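PDB 1D02: type II restriction enzyme MunI from Mycoplasma, which recognises the double-stranded DNA sequence 5'-CAATTG-3' as a homodimer and cleaves it after the first C. Local coordinates for residues P46-N51 with H92-G97. The protein carries 1 engineered substitution. Numbering follows the deposited sequence.
Sequences PKHLKN and HKILFG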
loop_
_atom_site.group_PDB
_atom_site.type_symbol
_atom_site.label_atom_id
_atom_site.label_comp_id
_atom_site.label_asym_id
_atom_site.label_seq_id
_atom_site.Cartn_x
_atom_site.Cartn_y
_atom_site.Cartn_z
ATOM N N PRO D 46 10.802 15.473 -6.504
ATOM C CA PRO D 46 11.828 15.781 -5.485
ATOM C C PRO D 46 12.782 14.589 -5.366
ATOM O O PRO D 46 12.369 13.449 -5.572
ATOM C CB PRO D 46 11.000 15.965 -4.214
ATOM C CG PRO D 46 9.756 15.122 -4.497
ATOM C CD PRO D 46 9.460 15.481 -5.908
ATOM N N LYS D 47 14.042 14.847 -5.011
ATOM C CA LYS D 47 15.052 13.798 -4.906
ATOM C C LYS D 47 15.449 13.406 -3.486
ATOM O O LYS D 47 16.404 12.654 -3.300
ATOM C CB LYS D 47 16.298 14.235 -5.686
ATOM C CG LYS D 47 15.967 14.540 -7.146
ATOM C CD LYS D 47 17.212 14.636 -8.019
ATOM C CE LYS D 47 18.026 15.883 -7.777
ATOM N NZ LYS D 47 19.114 15.979 -8.825
ATOM N N HIS D 48 14.707 13.889 -2.489
ATOM C CA HIS D 48 15.050 13.609 -1.092
ATOM C C HIS D 48 15.076 12.162 -0.671
ATOM O O HIS D 48 15.750 11.820 0.293
ATOM C CB HIS D 48 14.089 14.338 -0.141
ATOM C CG HIS D 48 13.900 15.783 -0.472
ATOM N ND1 HIS D 48 13.211 16.201 -1.588
ATOM C CD2 HIS D 48 14.349 16.907 0.138
ATOM C CE1 HIS D 48 13.242 17.521 -1.655
ATOM N NE2 HIS D 48 13.928 17.974 -0.620
ATOM N N LEU D 49 14.346 11.319 -1.387
ATOM C CA LEU D 49 14.225 9.902 -1.059
ATOM C C LEU D 49 14.889 9.000 -2.107
ATOM O O LEU D 49 14.533 7.827 -2.243
ATOM C CB LEU D 49 12.726 9.569 -0.934
ATOM C CG LEU D 49 12.007 10.281 0.227
ATOM C CD1 LEU D 49 10.617 10.734 -0.203
ATOM C CD2 LEU D 49 11.910 9.332 1.431
ATOM N N LYS D 50 15.860 9.554 -2.827
ATOM C CA LYS D 50 16.574 8.831 -3.867
ATOM C C LYS D 50 17.457 7.691 -3.334
ATOM O O LYS D 50 17.720 6.727 -4.050
ATOM C CB LYS D 50 17.462 9.832 -4.637
ATOM C CG LYS D 50 18.252 9.299 -5.840
ATOM C CD LYS D 50 19.441 10.240 -6.155
ATOM C CE LYS D 50 19.329 10.982 -7.496
ATOM N NZ LYS D 50 19.323 10.077 -8.695
ATOM N N ASN D 51 17.917 7.802 -2.083
ATOM C CA ASN D 51 18.859 6.813 -1.539
ATOM C C ASN D 51 18.282 6.133 -0.312
ATOM O O ASN D 51 18.448 6.624 0.805
ATOM C CB ASN D 51 20.179 7.552 -1.198
ATOM C CG ASN D 51 21.295 6.614 -0.771
ATOM O OD1 ASN D 51 21.128 5.408 -0.749
ATOM N ND2 ASN D 51 22.448 7.179 -0.430
ATOM N N HIS D 92 11.842 24.350 6.740
ATOM C CA HIS D 92 12.474 23.232 6.035
ATOM C C HIS D 92 11.704 21.914 6.212
ATOM O O HIS D 92 12.255 20.817 5.962
ATOM C CB HIS D 92 13.926 23.086 6.463
ATOM C CG HIS D 92 14.749 24.309 6.194
ATOM N ND1 HIS D 92 15.083 24.716 4.919
ATOM C CD2 HIS D 92 15.248 25.249 7.032
ATOM C CE1 HIS D 92 15.751 25.856 4.983
ATOM N NE2 HIS D 92 15.864 26.202 6.254
ATOM N N LYS D 93 10.448 22.024 6.646
ATOM C CA LYS D 93 9.584 20.849 6.772
ATOM C C LYS D 93 9.005 20.606 5.370
ATOM O O LYS D 93 8.714 21.555 4.620
ATOM C CB LYS D 93 8.460 21.073 7.791
ATOM C CG LYS D 93 8.970 21.012 9.232
ATOM C CD LYS D 93 7.844 21.051 10.255
ATOM C CE LYS D 93 8.409 20.877 11.680
ATOM N NZ LYS D 93 7.322 20.962 12.679
ATOM N N ILE D 94 8.856 19.332 5.017
ATOM C CA ILE D 94 8.386 18.954 3.689
ATOM C C ILE D 94 7.270 17.919 3.730
ATOM O O ILE D 94 7.316 16.964 4.517
ATOM C CB ILE D 94 9.532 18.328 2.868
ATOM C CG1 ILE D 94 10.718 19.285 2.812
ATOM C CG2 ILE D 94 9.043 17.992 1.451
ATOM C CD1 ILE D 94 12.016 18.658 2.345
ATOM N N LEU D 95 6.270 18.117 2.869
ATOM C CA LEU D 95 5.146 17.182 2.743
ATOM C C LEU D 95 5.376 16.531 1.378
ATOM O O LEU D 95 5.479 17.230 0.373
ATOM C CB LEU D 95 3.809 17.944 2.738
ATOM C CG LEU D 95 2.565 17.123 2.362
ATOM C CD1 LEU D 95 2.299 16.121 3.494
ATOM C CD2 LEU D 95 1.350 18.035 2.159
ATOM N N PHE D 96 5.480 15.203 1.345
ATOM C CA PHE D 96 5.700 14.488 0.089
ATOM C C PHE D 96 4.368 14.040 -0.479
ATOM O O PHE D 96 3.454 13.702 0.272
ATOM C CB PHE D 96 6.645 13.304 0.341
ATOM C CG PHE D 96 8.040 13.732 0.665
ATOM C CD1 PHE D 96 8.494 13.762 1.987
ATOM C CD2 PHE D 96 8.880 14.182 -0.344
ATOM C CE1 PHE D 96 9.782 14.248 2.281
ATOM C CE2 PHE D 96 10.154 14.657 -0.063
ATOM C CZ PHE D 96 10.606 14.691 1.253
ATOM N N GLY D 97 4.238 14.062 -1.804
ATOM C CA GLY D 97 2.956 13.701 -2.364
ATOM C C GLY D 97 2.937 12.744 -3.527
ATOM O O GLY D 97 3.963 12.491 -4.155
#
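Phe96 presents its ring to Pro46, His48 and Leu49 of the loop 46-51. Its CB points toward the loop, and CG lies anti to the carbonyl carbon (chi1 -69°). Leu49 CD1 sits almost over the ring centre, 3.9 Å from the Phe96 centroid, in a CH-pi contact. On the opposite face lies Ile94 CG2 of the same strand, nearer the rim, so the ring is sandwiched between two methyl groups. The two aromatic rings form an offset edge-to-face pair with planes at 66°, the Phe96 edge turned to the His48 face. Phe96 CZ comes within 3.8 Å of His48 CB, and Phe96 CE2 within 3.7 Å of His48 ND1. That nitrogen is buried here without a hydrogen-bond partner in the model. His48 and Ile94 meet tip to tip, with His48 NE2 3.6 Å from Ile94 CD1. Pro46 CG adds a looser apolar touch at the ring edge, 4.3 Å from Phe96 CD2. No hydrogen bond joins the segments. A type I turn from Lys47 to Lys50 carries His48 and Leu49 at its two central positions. The contact packs the loop after strand 40-44 against 93-101, the middle strand of the mixed five-stranded sheet of this PDDEXK-family nuclease, between 84-88 and 148-153. Ala85 of strand 84-88 touches Pro46, Ile94 and Phe96. Tyr134 of helix 128-138 forms an edge-to-face pair with Phe96, and Ile137 packs on His48, Leu49 and Phe96.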